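Local coordinates for protein histidine acid phosphatase (PDB 6RXD) that probably removes phosphate groups from inositol polyphosphates such as phytate, and from 2,3-bisphosphoglycerate, as a histidine acid phosphatase of the MINPP type, at residues S47-L59 / A304-M318. Sequence-based numbering, arbitrary orientation.
Sequences SRGLSSYKYDALL and AAMDLYNLYIIAADM
Tyr55 packs against Asp307, Asn310 and Leu311 of 304-317. Tyr55 CB rests on Leu311, 3.7 Å from Leu311 CD2. With CG anti to the carbonyl carbon, the ring is carried across the helix axis, between Asp307 and Asn310. Tyr55 CD1 lies 3.2 Å from Asp307 OD1, the carboxylate plane being steeply tilted from the ring. On the other branch CD2 and CE2 meet Asn310 CB, which stands 23° off the ring normal, a CH-pi contact. Further out the amide stacks on the ring, its plane inclined by only 15°, and Asn310 CG is 3.8 Å from Tyr55 CZ. The amide is fixed in turn by Asn310 ND2 donating to Met306 O at 2.9 Å, while Lys54 CE covers the opposite ring face. With an alanine here, the Asn310 amide would probably lose the ring it stacks on, and a gap would be likely to open between it and Lys54 CE.

One turn on, Leu59 is a knob among Ala304, Asp307, Leu308 and Leu311, its CD1 3.6 Å from Leu311 CD1. Toward the other end, Leu50 CD2 packs on Ile314 CG2 at 3.7 Å. Beyond it a water accepts from Arg48 N and donates to Asp317 OD1, bridging the loop at Arg48 to the Asp317 carboxylate.

Segments 55-59 and 304-317 cross at -133°, about midway between perpendicular and antiparallel, with axes 9.4 Å apart. This buried helix-helix contact of the histidine phosphatase (branch 2) region is extended by loop 47-54, through which helix 55-69 follows strand 34-44 of the mixed sheet. Helix 75-95 joins both segments through Leu85, which touches Leu59 and Leu311, and Ile298 of strand 297-298 packs against Leu58, Leu59, Ala304 and Asp307.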
# COMPACT_ATOMS: atom_id res chain seq x y z
N SER A 47 -0.30 -8.04 -1.85
CA SER A 47 -1.02 -8.69 -0.75
C SER A 47 -0.14 -9.63 0.07
O SER A 47 0.64 -10.41 -0.47
CB SER A 47 -2.18 -9.49 -1.33
OG SER A 47 -3.20 -8.64 -1.81
N ARG A 48 -0.30 -9.53 1.39
CA ARG A 48 0.43 -10.34 2.37
C ARG A 48 -0.56 -11.04 3.27
O ARG A 48 -1.73 -10.67 3.31
CB ARG A 48 1.28 -9.43 3.27
CG ARG A 48 2.37 -8.64 2.58
CD ARG A 48 3.01 -7.67 3.57
NE ARG A 48 3.57 -8.35 4.74
CZ ARG A 48 4.68 -7.97 5.37
NH1 ARG A 48 5.12 -8.65 6.42
NH2 ARG A 48 5.35 -6.90 4.95
N GLY A 49 -0.10 -12.05 4.00
CA GLY A 49 -0.95 -12.69 4.98
C GLY A 49 -1.00 -11.91 6.28
O GLY A 49 -0.56 -10.76 6.34
N LEU A 50 -1.56 -12.52 7.33
CA LEU A 50 -1.54 -11.90 8.65
C LEU A 50 -0.10 -11.68 9.08
O LEU A 50 0.77 -12.49 8.76
CB LEU A 50 -2.26 -12.80 9.66
CG LEU A 50 -3.76 -12.95 9.42
CD1 LEU A 50 -4.34 -14.04 10.34
CD2 LEU A 50 -4.48 -11.61 9.62
N SER A 51 0.16 -10.59 9.80
CA SER A 51 1.53 -10.26 10.19
C SER A 51 2.05 -11.21 11.27
O SER A 51 3.25 -11.49 11.34
CB SER A 51 1.62 -8.82 10.69
OG SER A 51 0.79 -8.63 11.82
N SER A 52 1.14 -11.72 12.09
CA SER A 52 1.49 -12.66 13.14
C SER A 52 0.25 -13.40 13.64
O SER A 52 -0.87 -13.08 13.24
CB SER A 52 2.15 -11.93 14.32
OG SER A 52 1.24 -11.05 14.93
N TYR A 53 0.47 -14.41 14.47
CA TYR A 53 -0.61 -15.16 15.10
C TYR A 53 -1.19 -14.28 16.19
O TYR A 53 -0.66 -14.22 17.31
CB TYR A 53 -0.06 -16.49 15.64
CG TYR A 53 -1.09 -17.43 16.24
CD1 TYR A 53 -2.24 -17.79 15.54
CD2 TYR A 53 -0.89 -17.99 17.49
CE1 TYR A 53 -3.19 -18.66 16.10
CE2 TYR A 53 -1.81 -18.86 18.06
CZ TYR A 53 -2.96 -19.19 17.36
OH TYR A 53 -3.87 -20.06 17.94
N LYS A 54 -2.26 -13.57 15.86
CA LYS A 54 -2.73 -12.48 16.71
C LYS A 54 -4.24 -12.31 16.61
O LYS A 54 -4.96 -12.69 17.54
CB LYS A 54 -2.01 -11.18 16.34
CG LYS A 54 -2.43 -9.98 17.20
CD LYS A 54 -1.66 -8.70 16.81
CE LYS A 54 -2.01 -8.24 15.40
NZ LYS A 54 -1.35 -6.93 15.09
N TYR A 55 -4.72 -11.73 15.50
CA TYR A 55 -6.16 -11.54 15.32
C TYR A 55 -6.86 -12.90 15.28
O TYR A 55 -7.93 -13.09 15.88
CB TYR A 55 -6.45 -10.80 14.02
CG TYR A 55 -5.97 -9.36 14.00
CD1 TYR A 55 -6.16 -8.52 15.10
CD2 TYR A 55 -5.31 -8.84 12.89
CE1 TYR A 55 -5.73 -7.21 15.08
CE2 TYR A 55 -4.86 -7.53 12.87
CZ TYR A 55 -5.07 -6.72 13.96
OH TYR A 55 -4.64 -5.41 13.93
N ASP A 56 -6.26 -13.84 14.56
CA ASP A 56 -6.78 -15.19 14.50
C ASP A 56 -6.61 -15.94 15.82
O ASP A 56 -7.48 -16.71 16.23
CB ASP A 56 -6.17 -15.98 13.33
CG ASP A 56 -4.63 -15.99 13.32
OD1 ASP A 56 -4.05 -16.91 12.71
OD2 ASP A 56 -3.99 -15.07 13.88
N ALA A 57 -5.50 -15.67 16.51
CA ALA A 57 -5.26 -16.29 17.81
C ALA A 57 -6.30 -15.83 18.82
O ALA A 57 -6.94 -16.65 19.50
CB ALA A 57 -3.86 -15.94 18.31
N LEU A 58 -6.46 -14.52 18.94
CA LEU A 58 -7.33 -13.97 19.98
C LEU A 58 -8.78 -14.38 19.77
O LEU A 58 -9.49 -14.67 20.74
CB LEU A 58 -7.21 -12.44 20.03
CG LEU A 58 -5.92 -11.90 20.66
CD1 LEU A 58 -5.76 -10.42 20.36
CD2 LEU A 58 -5.94 -12.14 22.15
N LEU A 59 -9.23 -14.40 18.52
CA LEU A 59 -10.60 -14.78 18.26
C LEU A 59 -10.84 -16.27 18.52
O LEU A 59 -11.93 -16.66 18.93
CB LEU A 59 -11.04 -14.37 16.86
CG LEU A 59 -11.29 -12.86 16.68
CD1 LEU A 59 -11.55 -12.58 15.22
CD2 LEU A 59 -12.48 -12.39 17.53
N ALA A 304 -13.01 -7.14 19.66
CA ALA A 304 -13.35 -8.39 18.97
C ALA A 304 -13.84 -8.13 17.55
O ALA A 304 -13.44 -8.84 16.62
CB ALA A 304 -14.38 -9.19 19.77
N ALA A 305 -14.69 -7.12 17.38
CA ALA A 305 -15.24 -6.82 16.06
C ALA A 305 -14.16 -6.33 15.11
O ALA A 305 -14.13 -6.71 13.93
CB ALA A 305 -16.39 -5.80 16.17
N MET A 306 -13.27 -5.46 15.60
CA MET A 306 -12.20 -4.97 14.75
C MET A 306 -11.23 -6.09 14.40
O MET A 306 -10.69 -6.12 13.30
CB MET A 306 -11.46 -3.78 15.39
CG MET A 306 -12.27 -2.48 15.43
SD MET A 306 -12.75 -1.84 13.80
CE MET A 306 -11.18 -1.94 12.95
N ASP A 307 -11.03 -7.04 15.31
CA ASP A 307 -10.21 -8.21 14.98
C ASP A 307 -10.88 -9.05 13.89
O ASP A 307 -10.21 -9.51 12.96
CB ASP A 307 -9.92 -9.06 16.22
CG ASP A 307 -8.98 -8.37 17.18
OD1 ASP A 307 -8.52 -7.26 16.86
OD2 ASP A 307 -8.70 -8.95 18.26
N LEU A 308 -12.20 -9.21 13.99
CA LEU A 308 -12.95 -9.98 13.00
C LEU A 308 -12.91 -9.26 11.65
O LEU A 308 -12.75 -9.90 10.60
CB LEU A 308 -14.41 -10.21 13.45
CG LEU A 308 -15.26 -11.13 12.57
CD1 LEU A 308 -14.55 -12.47 12.43
CD2 LEU A 308 -16.63 -11.32 13.19
N TYR A 309 -13.06 -7.94 11.68
CA TYR A 309 -12.94 -7.15 10.46
C TYR A 309 -11.55 -7.30 9.85
O TYR A 309 -11.41 -7.41 8.63
CB TYR A 309 -13.26 -5.68 10.72
CG TYR A 309 -13.02 -4.79 9.52
CD1 TYR A 309 -13.88 -4.82 8.43
CD2 TYR A 309 -11.93 -3.94 9.47
CE1 TYR A 309 -13.64 -4.01 7.32
CE2 TYR A 309 -11.70 -3.14 8.38
CZ TYR A 309 -12.56 -3.18 7.31
OH TYR A 309 -12.30 -2.37 6.22
N ASN A 310 -10.51 -7.30 10.68
CA ASN A 310 -9.16 -7.49 10.15
C ASN A 310 -8.98 -8.85 9.47
O ASN A 310 -8.23 -8.98 8.50
CB ASN A 310 -8.09 -7.28 11.23
CG ASN A 310 -7.65 -5.82 11.33
OD1 ASN A 310 -6.85 -5.36 10.53
ND2 ASN A 310 -8.20 -5.10 12.29
N LEU A 311 -9.68 -9.87 9.97
CA LEU A 311 -9.59 -11.18 9.31
C LEU A 311 -10.34 -11.16 7.99
O LEU A 311 -9.88 -11.74 7.01
CB LEU A 311 -10.12 -12.30 10.22
CG LEU A 311 -9.30 -12.55 11.50
CD1 LEU A 311 -9.87 -13.77 12.21
CD2 LEU A 311 -7.82 -12.76 11.19
N TYR A 312 -11.48 -10.47 7.96
CA TYR A 312 -12.26 -10.32 6.73
C TYR A 312 -11.45 -9.65 5.62
O TYR A 312 -11.47 -10.10 4.45
CB TYR A 312 -13.53 -9.52 7.05
CG TYR A 312 -14.25 -8.89 5.88
CD1 TYR A 312 -14.96 -9.67 4.97
CD2 TYR A 312 -14.28 -7.52 5.73
CE1 TYR A 312 -15.64 -9.09 3.91
CE2 TYR A 312 -14.96 -6.92 4.69
CZ TYR A 312 -15.64 -7.72 3.78
OH TYR A 312 -16.33 -7.14 2.73
N ILE A 313 -10.74 -8.58 5.96
CA ILE A 313 -10.01 -7.89 4.91
C ILE A 313 -8.75 -8.65 4.48
O ILE A 313 -8.39 -8.64 3.30
CB ILE A 313 -9.73 -6.42 5.26
CG1 ILE A 313 -8.74 -6.32 6.43
CG2 ILE A 313 -11.04 -5.71 5.57
CD1 ILE A 313 -8.49 -4.86 6.88
N ILE A 314 -8.07 -9.31 5.43
CA ILE A 314 -6.90 -10.10 5.06
C ILE A 314 -7.32 -11.34 4.26
O ILE A 314 -6.60 -11.80 3.38
CB ILE A 314 -6.04 -10.46 6.28
CG1 ILE A 314 -5.37 -9.21 6.85
CG2 ILE A 314 -4.93 -11.43 5.92
CD1 ILE A 314 -4.29 -8.61 5.94
N ALA A 315 -8.50 -11.88 4.56
CA ALA A 315 -9.04 -13.03 3.83
C ALA A 315 -9.14 -12.71 2.35
O ALA A 315 -8.88 -13.57 1.51
CB ALA A 315 -10.39 -13.43 4.37
N ALA A 316 -9.53 -11.48 2.01
CA ALA A 316 -9.61 -11.08 0.61
C ALA A 316 -8.24 -11.14 -0.05
O ALA A 316 -8.11 -11.48 -1.23
CB ALA A 316 -10.21 -9.69 0.47
N ASP A 317 -7.21 -10.76 0.71
CA ASP A 317 -5.83 -10.76 0.21
C ASP A 317 -5.31 -12.18 0.10
O ASP A 317 -4.36 -12.44 -0.65
CB ASP A 317 -4.94 -9.95 1.15
CG ASP A 317 -5.26 -8.48 1.13
OD1 ASP A 317 -4.63 -7.72 1.89
OD2 ASP A 317 -6.14 -8.08 0.32
N MET A 318 -5.93 -13.09 0.85
CA MET A 318 -5.52 -14.49 0.86
C MET A 318 -6.45 -15.35 0.02
O MET A 318 -6.62 -16.55 0.28
CB MET A 318 -5.44 -15.03 2.29
CG MET A 318 -4.49 -14.22 3.18
SD MET A 318 -4.15 -15.05 4.74
CE MET A 318 -3.08 -16.38 4.19
O HOH W 1 -2.22 -8.07 3.07